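Local coordinates for ALDH21) (Physcomitrella patens subsp. patens, PDB 5MZ5), which oxidises succinic semialdehyde as an NADP(+)-dependent dehydrogenase of the aldehyde dehydrogenase family, at residues Q120-M124 / N351-E355; Q324-V328 / E434-T438; A368-E372 / R391-I396; W374-A378 / V404-A410. All blocks are in the same frame, centred on the assembly; numbering follows the deposited sequence.

Interaction 1: Q120-M124 / N351-E355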
loop_
_atom_site.group_PDB
_atom_site.type_symbol
_atom_site.label_atom_id
_atom_site.label_comp_id
_atom_site.label_asym_id
_atom_site.label_seq_id
_atom_site.Cartn_x
_atom_site.Cartn_y
_atom_site.Cartn_z
ATOM N N GLN A 120 26.652 -10.525 28.405
ATOM C CA GLN A 120 27.993 -10.736 28.965
ATOM C C GLN A 120 28.997 -11.176 27.889
ATOM O O GLN A 120 30.103 -10.656 27.855
ATOM C CB GLN A 120 27.969 -11.737 30.144
ATOM C CG GLN A 120 27.327 -11.182 31.434
ATOM C CD GLN A 120 28.116 -10.074 32.093
ATOM O OE1 GLN A 120 29.352 -10.048 32.064
ATOM N NE2 GLN A 120 27.419 -9.139 32.725
ATOM N N THR A 121 28.580 -12.095 26.992
ATOM C CA THR A 121 29.369 -12.598 25.864
ATOM C C THR A 121 29.669 -11.465 24.890
ATOM O O THR A 121 30.784 -11.390 24.384
ATOM C CB THR A 121 28.631 -13.762 25.175
ATOM O OG1 THR A 121 28.414 -14.800 26.129
ATOM C CG2 THR A 121 29.398 -14.323 23.989
ATOM N N LEU A 122 28.665 -10.600 24.625
ATOM C CA LEU A 122 28.769 -9.433 23.759
ATOM C C LEU A 122 29.805 -8.461 24.263
ATOM O O LEU A 122 30.670 -8.061 23.499
ATOM C CB LEU A 122 27.423 -8.719 23.668
ATOM C CG LEU A 122 26.619 -8.878 22.417
ATOM C CD1 LEU A 122 25.331 -8.085 22.536
ATOM C CD2 LEU A 122 27.404 -8.384 21.180
ATOM N N THR A 123 29.724 -8.071 25.545
ATOM C CA THR A 123 30.685 -7.164 26.184
ATOM C C THR A 123 32.106 -7.743 26.121
ATOM O O THR A 123 33.051 -7.037 25.772
ATOM C CB THR A 123 30.226 -6.865 27.617
ATOM O OG1 THR A 123 29.129 -5.977 27.506
ATOM C CG2 THR A 123 31.328 -6.209 28.481
ATOM N N MET A 124 32.238 -9.034 26.439
ATOM C CA MET A 124 33.505 -9.749 26.411
ATOM C C MET A 124 34.173 -9.697 25.014
ATOM O O MET A 124 35.325 -9.257 24.904
ATOM C CB MET A 124 33.292 -11.195 26.920
ATOM C CG MET A 124 34.565 -12.013 27.080
ATOM S SD MET A 124 35.094 -12.727 25.495
ATOM C CE MET A 124 33.944 -14.111 25.385
ATOM N N ASN A 351 36.659 -0.447 32.485
ATOM C CA ASN A 351 36.212 -1.833 32.407
ATOM C C ASN A 351 34.761 -1.907 31.876
ATOM O O ASN A 351 33.843 -1.465 32.570
ATOM C CB ASN A 351 36.343 -2.497 33.784
ATOM C CG ASN A 351 35.976 -3.959 33.832
ATOM O OD1 ASN A 351 35.491 -4.552 32.865
ATOM N ND2 ASN A 351 36.218 -4.572 34.978
ATOM N N PRO A 352 34.546 -2.460 30.651
ATOM C CA PRO A 352 33.183 -2.495 30.088
ATOM C C PRO A 352 32.207 -3.371 30.883
ATOM O O PRO A 352 30.998 -3.214 30.728
ATOM C CB PRO A 352 33.411 -2.977 28.650
ATOM C CG PRO A 352 34.665 -3.781 28.729
ATOM C CD PRO A 352 35.522 -3.024 29.697
ATOM N N PHE A 353 32.734 -4.246 31.773
ATOM C CA PHE A 353 31.915 -5.095 32.643
ATOM C C PHE A 353 31.327 -4.337 33.841
ATOM O O PHE A 353 30.413 -4.852 34.494
ATOM C CB PHE A 353 32.677 -6.349 33.083
ATOM C CG PHE A 353 32.942 -7.305 31.946
ATOM C CD1 PHE A 353 31.963 -8.205 31.528
ATOM C CD2 PHE A 353 34.173 -7.305 31.284
ATOM C CE1 PHE A 353 32.212 -9.100 30.478
ATOM C CE2 PHE A 353 34.422 -8.197 30.230
ATOM C CZ PHE A 353 33.441 -9.094 29.844
ATOM N N GLU A 354 31.833 -3.105 34.111
ATOM C CA GLU A 354 31.305 -2.247 35.182
ATOM C C GLU A 354 29.990 -1.655 34.698
ATOM O O GLU A 354 29.889 -1.265 33.538
ATOM C CB GLU A 354 32.269 -1.097 35.555
ATOM C CG GLU A 354 33.642 -1.503 36.080
ATOM C CD GLU A 354 33.756 -2.142 37.454
ATOM O OE1 GLU A 354 32.725 -2.290 38.153
ATOM O OE2 GLU A 354 34.897 -2.492 37.832
ATOM N N GLU A 355 28.984 -1.627 35.581
ATOM C CA GLU A 355 27.663 -1.097 35.317
ATOM C C GLU A 355 27.666 0.387 34.992
ATOM O O GLU A 355 26.843 0.814 34.187
ATOM C CB GLU A 355 26.731 -1.376 36.501
ATOM C CG GLU A 355 26.524 -2.858 36.810
ATOM C CD GLU A 355 25.805 -3.663 35.741
ATOM O OE1 GLU A 355 24.946 -3.084 35.043
ATOM O OE2 GLU A 355 26.088 -4.876 35.609
HETATM O O HOH W 1 28.603 -7.120 34.571
#
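T123 lays its methyl on the ring of F353, and this is the close-packed half of the contact. CG2 sits 3.6 Å from the ring centroid and 12° off the normal, a CH-pi contact over the middle of one face. A chi1 of -74° turns OG1 of the threonine back beside the backbone N, where it bonds to the backbone O of K128, and leaves CG2 opposite that N, facing the loop. The same methyl reaches P352, with CG2 3.8 Å from P352 CB. M124 lies alongside the ring, its CB 3.6 Å from F353 CZ, before its chain bends away. The loop 351-355 is built on a type I turn from N351 to E354, reinforced by an Asx turn in which F353 N donates to N351 OD1 (3.0 Å), and the two turns together present the phenyl to helix 115-126. A leucine at F353 would probably leave the methyl of T123 without a flat face to rest on and open a gap beside M124. The other half is looser and polar: Q120 OE1 comes in the ring plane at the edge, 3.2 Å from F353 CD1, with amide and ring 22° apart. Q120 NE2 bonds to E116 and, through one water, reaches F353 O, the water being 3.0 Å from Q120 NE2 and donating to the carbonyl.

Interaction 2: Q324-V328 / E434-T438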
loop_
_atom_site.group_PDB
_atom_site.type_symbol
_atom_site.label_atom_id
_atom_site.label_comp_id
_atom_site.label_asym_id
_atom_site.label_seq_id
_atom_site.Cartn_x
_atom_site.Cartn_y
_atom_site.Cartn_z
ATOM N N GLN A 324 30.121 12.351 14.154
ATOM C CA GLN A 324 31.519 12.752 13.996
ATOM C C GLN A 324 31.688 14.269 13.905
ATOM O O GLN A 324 32.709 14.784 14.342
ATOM C CB GLN A 324 32.127 12.062 12.768
ATOM C CG GLN A 324 33.655 12.139 12.721
ATOM C CD GLN A 324 34.207 11.345 11.565
ATOM O OE1 GLN A 324 33.852 10.179 11.350
ATOM N NE2 GLN A 324 35.072 11.963 10.779
ATOM N N ARG A 325 30.696 14.970 13.318
ATOM C CA ARG A 325 30.760 16.419 13.093
ATOM C C ARG A 325 29.567 17.138 13.714
ATOM O O ARG A 325 28.415 16.728 13.528
ATOM C CB ARG A 325 30.865 16.741 11.588
ATOM C CG ARG A 325 32.062 16.087 10.877
ATOM C CD ARG A 325 32.028 16.348 9.388
ATOM N NE ARG A 325 30.982 15.592 8.686
ATOM C CZ ARG A 325 30.194 16.097 7.743
ATOM N NH1 ARG A 325 29.324 15.322 7.114
ATOM N NH2 ARG A 325 30.283 17.383 7.409
ATOM N N LEU A 326 29.866 18.197 14.482
ATOM C CA LEU A 326 28.861 18.975 15.180
ATOM C C LEU A 326 28.935 20.438 14.742
ATOM O O LEU A 326 29.962 21.084 14.943
ATOM C CB LEU A 326 29.045 18.814 16.704
ATOM C CG LEU A 326 28.091 19.543 17.653
ATOM C CD1 LEU A 326 26.598 19.356 17.255
ATOM C CD2 LEU A 326 28.352 19.121 19.097
ATOM N N TYR A 327 27.838 20.935 14.140
ATOM C CA TYR A 327 27.672 22.301 13.626
ATOM C C TYR A 327 26.690 23.036 14.516
ATOM O O TYR A 327 25.527 22.641 14.623
ATOM C CB TYR A 327 27.206 22.275 12.146
ATOM C CG TYR A 327 28.216 21.580 11.257
ATOM C CD1 TYR A 327 29.306 22.273 10.729
ATOM C CD2 TYR A 327 28.116 20.214 10.993
ATOM C CE1 TYR A 327 30.272 21.625 9.959
ATOM C CE2 TYR A 327 29.079 19.554 10.237
ATOM C CZ TYR A 327 30.157 20.262 9.721
ATOM O OH TYR A 327 31.106 19.602 8.985
ATOM N N VAL A 328 27.186 24.048 15.236
ATOM C CA VAL A 328 26.369 24.816 16.179
ATOM C C VAL A 328 26.270 26.272 15.726
ATOM O O VAL A 328 27.275 26.878 15.376
ATOM C CB VAL A 328 26.924 24.692 17.626
ATOM C CG1 VAL A 328 26.058 25.463 18.616
ATOM C CG2 VAL A 328 27.056 23.222 18.039
ATOM N N GLU A 434 27.446 22.172 4.280
ATOM C CA GLU A 434 28.622 21.618 4.932
ATOM C C GLU A 434 28.385 20.195 5.461
ATOM O O GLU A 434 29.307 19.376 5.439
ATOM C CB GLU A 434 29.176 22.564 6.016
ATOM C CG GLU A 434 30.608 22.262 6.420
ATOM C CD GLU A 434 31.652 22.105 5.326
ATOM O OE1 GLU A 434 31.456 22.628 4.204
ATOM O OE2 GLU A 434 32.695 21.477 5.612
ATOM N N CYS A 435 27.145 19.898 5.917
ATOM C CA CYS A 435 26.741 18.549 6.345
ATOM C C CYS A 435 26.920 17.576 5.184
ATOM O O CYS A 435 27.389 16.457 5.390
ATOM C CB CYS A 435 25.293 18.550 6.834
ATOM S SG CYS A 435 25.097 19.198 8.503
ATOM N N ASN A 436 26.565 18.034 3.967
ATOM C CA ASN A 436 26.648 17.304 2.708
ATOM C C ASN A 436 28.046 17.238 2.141
ATOM O O ASN A 436 28.264 16.455 1.217
ATOM C CB ASN A 436 25.684 17.911 1.661
ATOM C CG ASN A 436 24.235 17.715 2.001
ATOM O OD1 ASN A 436 23.856 16.809 2.759
ATOM N ND2 ASN A 436 23.390 18.529 1.404
ATOM N N ASN A 437 28.988 18.063 2.672
ATOM C CA ASN A 437 30.382 18.143 2.216
ATOM C C ASN A 437 31.199 16.953 2.752
ATOM O O ASN A 437 32.087 17.097 3.613
ATOM C CB ASN A 437 31.006 19.521 2.559
ATOM C CG ASN A 437 32.331 19.770 1.888
ATOM O OD1 ASN A 437 32.735 19.040 0.983
ATOM N ND2 ASN A 437 33.047 20.806 2.318
ATOM N N THR A 438 30.865 15.765 2.227
ATOM C CA THR A 438 31.426 14.472 2.609
ATOM C C THR A 438 31.163 13.463 1.493
ATOM O O THR A 438 30.238 13.655 0.704
ATOM C CB THR A 438 30.810 14.003 3.972
ATOM O OG1 THR A 438 31.353 12.734 4.331
ATOM C CG2 THR A 438 29.272 13.904 3.941
HETATM O O HOH W 2 33.320 21.326 8.164
#
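This is a side-chain-to-backbone contact, in which R325 and Y327 on strand 323-329 reach the C-terminal end of helix 428-435. The guanidinium of R325 grips two successive carbonyls with its edge: NH1 donates to C435 O at 2.8 Å, nearly straight at 168°, and NH2 to E434 O at 3.0 Å, more bent at 146°. Both acceptors lie in the guanidinium plane. NH2 also gives a bond to Y327 OH (2.8 Å), while NE bonds to N289, so the rotation of the group is fixed. An alanine in place of R325 would probably leave the C435 and E434 carbonyls without these donors and free the Y327 hydroxyl from one of its holds. The Y327 ring is crossed at about a right angle by E434, whose CG lies 3.6 Å from Y327 CE1, and C435 SG approaches obliquely, 4.0 Å from Y327 CD2. A water joins Y327 OH to E434 OE2, which is also paired with R411. The negative end of the helix dipole would probably favour a positive guanidinium here, tying the helix to a strand that lies between, and parallel to, 290-294 and 419-425 in the mixed sheet of this aldehyde dehydrogenase.

Interaction 3: A368-E372 / R391-I396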
loop_
_atom_site.group_PDB
_atom_site.type_symbol
_atom_site.label_atom_id
_atom_site.label_comp_id
_atom_site.label_asym_id
_atom_site.label_seq_id
_atom_site.Cartn_x
_atom_site.Cartn_y
_atom_site.Cartn_z
ATOM N N ALA A 368 42.980 1.937 18.158
ATOM C CA ALA A 368 43.225 3.072 19.065
ATOM C C ALA A 368 44.403 3.950 18.590
ATOM O O ALA A 368 44.264 5.174 18.580
ATOM C CB ALA A 368 43.480 2.572 20.479
ATOM N N LYS A 369 45.536 3.324 18.159
ATOM C CA LYS A 369 46.724 4.019 17.638
ATOM C C LYS A 369 46.380 4.839 16.391
ATOM O O LYS A 369 46.852 5.967 16.272
ATOM C CB LYS A 369 47.874 3.035 17.333
ATOM C CG LYS A 369 48.606 2.508 18.555
ATOM C CD LYS A 369 49.660 1.494 18.136
ATOM C CE LYS A 369 50.337 0.830 19.312
ATOM N NZ LYS A 369 51.457 -0.056 18.883
ATOM N N GLY A 370 45.544 4.269 15.511
ATOM C CA GLY A 370 45.057 4.908 14.291
ATOM C C GLY A 370 44.262 6.167 14.586
ATOM O O GLY A 370 44.482 7.201 13.950
ATOM N N ILE A 371 43.347 6.091 15.578
ATOM C CA ILE A 371 42.512 7.221 16.033
ATOM C C ILE A 371 43.416 8.326 16.630
ATOM O O ILE A 371 43.291 9.491 16.260
ATOM C CB ILE A 371 41.399 6.745 17.009
ATOM C CG1 ILE A 371 40.379 5.847 16.284
ATOM C CG2 ILE A 371 40.707 7.940 17.676
ATOM C CD1 ILE A 371 39.694 4.772 17.175
ATOM N N GLU A 372 44.349 7.934 17.520
ATOM C CA GLU A 372 45.340 8.812 18.144
ATOM C C GLU A 372 46.169 9.571 17.070
ATOM O O GLU A 372 46.409 10.775 17.226
ATOM C CB GLU A 372 46.269 7.981 19.056
ATOM C CG GLU A 372 47.206 8.813 19.921
ATOM C CD GLU A 372 48.367 8.068 20.551
ATOM O OE1 GLU A 372 48.629 6.905 20.167
ATOM O OE2 GLU A 372 49.030 8.661 21.430
ATOM N N ARG A 391 45.835 8.268 24.382
ATOM C CA ARG A 391 45.673 6.824 24.261
ATOM C C ARG A 391 46.317 6.128 25.464
ATOM O O ARG A 391 47.389 6.525 25.923
ATOM C CB ARG A 391 46.272 6.317 22.936
ATOM C CG ARG A 391 45.912 4.881 22.574
ATOM C CD ARG A 391 46.864 4.347 21.529
ATOM N NE ARG A 391 47.758 3.333 22.087
ATOM C CZ ARG A 391 49.082 3.381 22.035
ATOM N NH1 ARG A 391 49.694 4.392 21.436
ATOM N NH2 ARG A 391 49.806 2.412 22.571
ATOM N N LYS A 392 45.647 5.090 25.964
ATOM C CA LYS A 392 46.077 4.250 27.076
ATOM C C LYS A 392 45.730 2.825 26.601
ATOM O O LYS A 392 44.586 2.385 26.767
ATOM C CB LYS A 392 45.289 4.654 28.336
ATOM C CG LYS A 392 45.915 4.267 29.678
ATOM C CD LYS A 392 44.882 4.351 30.833
ATOM C CE LYS A 392 43.889 3.190 30.845
ATOM N NZ LYS A 392 42.647 3.497 31.610
ATOM N N GLY A 393 46.691 2.172 25.929
ATOM C CA GLY A 393 46.510 0.849 25.337
ATOM C C GLY A 393 45.487 0.898 24.213
ATOM O O GLY A 393 45.702 1.588 23.218
ATOM N N ALA A 394 44.348 0.200 24.381
ATOM C CA ALA A 394 43.260 0.187 23.398
ATOM C C ALA A 394 42.218 1.291 23.693
ATOM O O ALA A 394 41.304 1.509 22.894
ATOM C CB ALA A 394 42.598 -1.187 23.352
ATOM N N PHE A 395 42.382 2.005 24.822
ATOM C CA PHE A 395 41.504 3.095 25.232
ATOM C C PHE A 395 41.903 4.437 24.613
ATOM O O PHE A 395 43.080 4.795 24.595
ATOM C CB PHE A 395 41.488 3.235 26.765
ATOM C CG PHE A 395 40.685 2.180 27.489
ATOM C CD1 PHE A 395 39.322 2.348 27.706
ATOM C CD2 PHE A 395 41.296 1.032 27.981
ATOM C CE1 PHE A 395 38.583 1.382 28.400
ATOM C CE2 PHE A 395 40.550 0.063 28.675
ATOM C CZ PHE A 395 39.198 0.243 28.871
ATOM N N ILE A 396 40.901 5.168 24.107
ATOM C CA ILE A 396 41.020 6.518 23.562
ATOM C C ILE A 396 40.082 7.354 24.401
ATOM O O ILE A 396 38.896 7.022 24.523
ATOM C CB ILE A 396 40.676 6.615 22.029
ATOM C CG1 ILE A 396 41.783 5.997 21.151
ATOM C CG2 ILE A 396 40.405 8.068 21.584
ATOM C CD1 ILE A 396 43.143 6.881 21.027
HETATM O O HOH W 3 48.211 9.631 23.740
#
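Helix segment 368-372 runs beside a beta hairpin whose type II' turn, K392 to F395, has G393 at positive phi, and A368 and A394 approach to 5.2 Å between CA atoms. A368 fits into the hairpin's bend, its CB 3.4 Å from A394 O. I396 comes alongside: its CG1 is 3.9 Å from A368 CB, and its CG2 meets I371 CG2 obliquely. R391 carries the polar side. Its CG is anti to the backbone N (chi1 -168°), sending the chain across the helix toward E372, which it crosses at about a right angle. NH1 donates to E372 OE1 at 3.0 Å and 162°, a salt bridge in the guanidinium plane that meets the syn side of the carboxylate, although the two planes stand 65° apart. NE donates in the same plane to G393 O (2.9 Å) on a lone pair, so two bonds fix the group's rotation. K369 stretches over one guanidinium face, its CG 3.6 Å from R391 NH1. A water bonded to E372 OE2 and R391 N completes the polar link between helix and strand. Near the hairpin, A394 has a backbone bond to M362, and F395, on its far side, packs on Y62, M349 and P361. The contact thus sets helix 365-380 against strands 391-392 and 395-402, the latter lying between 384-387 or 391-392 and 419-425 in the mixed sheet.

Interaction 4: W374-A378 / V404-A410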
loop_
_atom_site.group_PDB
_atom_site.type_symbol
_atom_site.label_atom_id
_atom_site.label_comp_id
_atom_site.label_asym_id
_atom_site.label_seq_id
_atom_site.Cartn_x
_atom_site.Cartn_y
_atom_site.Cartn_z
ATOM N N TRP A 374 45.232 10.243 13.899
ATOM C CA TRP A 374 44.324 11.182 13.246
ATOM C C TRP A 374 44.029 12.387 14.119
ATOM O O TRP A 374 43.917 13.485 13.589
ATOM C CB TRP A 374 43.051 10.489 12.743
ATOM C CG TRP A 374 43.276 9.652 11.515
ATOM C CD1 TRP A 374 44.476 9.321 10.947
ATOM C CD2 TRP A 374 42.268 9.033 10.711
ATOM N NE1 TRP A 374 44.275 8.534 9.840
ATOM C CE2 TRP A 374 42.928 8.336 9.672
ATOM C CE3 TRP A 374 40.859 8.974 10.781
ATOM C CZ2 TRP A 374 42.233 7.637 8.680
ATOM C CZ3 TRP A 374 40.176 8.261 9.809
ATOM C CH2 TRP A 374 40.861 7.586 8.789
ATOM N N VAL A 375 43.972 12.204 15.454
ATOM C CA VAL A 375 43.770 13.309 16.401
ATOM C C VAL A 375 45.003 14.242 16.352
ATOM O O VAL A 375 44.838 15.464 16.218
ATOM C CB VAL A 375 43.425 12.804 17.836
ATOM C CG1 VAL A 375 43.569 13.907 18.884
ATOM C CG2 VAL A 375 42.028 12.184 17.887
ATOM N N LYS A 376 46.228 13.665 16.436
ATOM C CA LYS A 376 47.479 14.428 16.380
ATOM C C LYS A 376 47.599 15.178 15.044
ATOM O O LYS A 376 47.925 16.363 15.035
ATOM C CB LYS A 376 48.711 13.532 16.627
ATOM C CG LYS A 376 48.852 13.054 18.070
ATOM C CD LYS A 376 50.230 12.497 18.346
ATOM C CE LYS A 376 50.237 11.249 19.192
ATOM N NZ LYS A 376 50.124 10.019 18.351
ATOM N N GLU A 377 47.264 14.505 13.931
ATOM C CA GLU A 377 47.287 15.103 12.600
ATOM C C GLU A 377 46.300 16.286 12.505
ATOM O O GLU A 377 46.657 17.318 11.940
ATOM C CB GLU A 377 46.988 14.041 11.535
ATOM C CG GLU A 377 47.083 14.531 10.097
ATOM C CD GLU A 377 46.088 13.921 9.127
ATOM O OE1 GLU A 377 45.577 12.811 9.407
ATOM O OE2 GLU A 377 45.835 14.543 8.070
ATOM N N ALA A 378 45.083 16.141 13.088
ATOM C CA ALA A 378 44.045 17.177 13.105
ATOM C C ALA A 378 44.539 18.433 13.827
ATOM O O ALA A 378 44.340 19.538 13.314
ATOM C CB ALA A 378 42.773 16.649 13.756
ATOM N N VAL A 404 38.764 21.720 12.640
ATOM C CA VAL A 404 39.653 20.797 11.940
ATOM C C VAL A 404 39.485 21.054 10.420
ATOM O O VAL A 404 38.352 21.032 9.928
ATOM C CB VAL A 404 39.385 19.322 12.335
ATOM C CG1 VAL A 404 40.151 18.352 11.438
ATOM C CG2 VAL A 404 39.733 19.083 13.799
ATOM N N PRO A 405 40.581 21.346 9.672
ATOM C CA PRO A 405 40.426 21.609 8.227
ATOM C C PRO A 405 40.010 20.376 7.419
ATOM O O PRO A 405 40.220 19.243 7.846
ATOM C CB PRO A 405 41.798 22.165 7.811
ATOM C CG PRO A 405 42.739 21.604 8.794
ATOM C CD PRO A 405 41.994 21.475 10.094
ATOM N N ILE A 406 39.407 20.620 6.256
ATOM C CA ILE A 406 38.886 19.627 5.313
ATOM C C ILE A 406 39.959 18.603 4.847
ATOM O O ILE A 406 39.614 17.462 4.567
ATOM C CB ILE A 406 38.158 20.347 4.120
ATOM C CG1 ILE A 406 37.253 19.385 3.329
ATOM C CG2 ILE A 406 39.121 21.117 3.192
ATOM C CD1 ILE A 406 35.826 19.255 3.856
ATOM N N GLU A 407 41.237 19.011 4.775
ATOM C CA GLU A 407 42.327 18.139 4.329
ATOM C C GLU A 407 42.719 17.072 5.382
ATOM O O GLU A 407 43.250 16.023 4.995
ATOM C CB GLU A 407 43.552 18.943 3.828
ATOM C CG GLU A 407 44.103 19.984 4.798
ATOM C CD GLU A 407 43.490 21.376 4.769
ATOM O OE1 GLU A 407 44.113 22.292 5.354
ATOM O OE2 GLU A 407 42.398 21.559 4.179
ATOM N N ALA A 408 42.437 17.317 6.689
ATOM C CA ALA A 408 42.737 16.346 7.758
ATOM C C ALA A 408 41.878 15.081 7.645
ATOM O O ALA A 408 40.677 15.170 7.347
ATOM C CB ALA A 408 42.556 16.979 9.125
ATOM N N ASN A 409 42.507 13.901 7.872
ATOM C CA ASN A 409 41.851 12.585 7.822
ATOM C C ASN A 409 40.668 12.477 8.773
ATOM O O ASN A 409 39.677 11.828 8.427
ATOM C CB ASN A 409 42.835 11.463 8.107
ATOM C CG ASN A 409 43.719 11.118 6.947
ATOM O OD1 ASN A 409 43.264 10.938 5.816
ATOM N ND2 ASN A 409 45.005 10.977 7.212
ATOM N N ALA A 410 40.768 13.125 9.959
ATOM C CA ALA A 410 39.715 13.151 10.977
ATOM C C ALA A 410 38.440 13.812 10.420
ATOM O O ALA A 410 37.349 13.423 10.815
ATOM C CB ALA A 410 40.197 13.884 12.221
HETATM O O HOH W 4 43.384 14.191 11.110
#
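N409 and W374 meet face-on: N409 CB stands 3.5 Å from the centroid of the indole's five-membered ring, 12° off the normal, a CH-pi contact over its centre. The amide plane lies 26° from that of the ring. E377 takes the other side of N409, with ND2 donating to E377 OE1 at 2.9 Å, somewhat bent at 135° and tilted from the amide plane. The carboxylate's second oxygen, OE2, receives a weak bond from N409 N at 3.4 Å. E377 leaves its helix with CG turned opposite the backbone N, which brings the carboxylate to the start of helix 409-412, where A408 is the N-cap residue. Next comes a water that donates to W374 O (2.6 Å) and weakly to E377 OE1, and accepts from A410 N. On the apolar side A378 CB touches V404 CG1 at 3.9 Å and A410 CB at 4.1 Å, joining helix 365-380 to the loop that follows strand 395-402. Farther out, E377 OE2 pairs with K381 and N409 OD1 with K412, and the W374 side chain lies about 6 Å from that of E414, an NADP(+)-binding residue. A carboxylate and a water thus meet backbone amides in the first turn of helix 409-412; the negative charge of E377 is probably favoured mainly by K381, and less by the amides of this short helix.

Along the chain, interaction 1 closes before interactions 3 and 4 open, and these two, whose segments alternate, are nested inside the loop closed by interaction 2. Interactions 3 and 4, centres 16 Å apart, hold helix 365-380 to the hairpin and to the loop and helix after strand 395-402. Interaction 2 holds helix 428-435 to strand 323-329 of the same mixed sheet and touches interaction 4, Q324 NE2 lying 2.7 Å from A410 O. Interaction 1, 19 Å from interaction 3 but 32 Å from interactions 2 and 4 between centres, joins helix 115-126 to the loop before helix 365-380. Interactions 2 to 4 each bring a side chain within about 9 Å of that of E414 in the NADP(+) site.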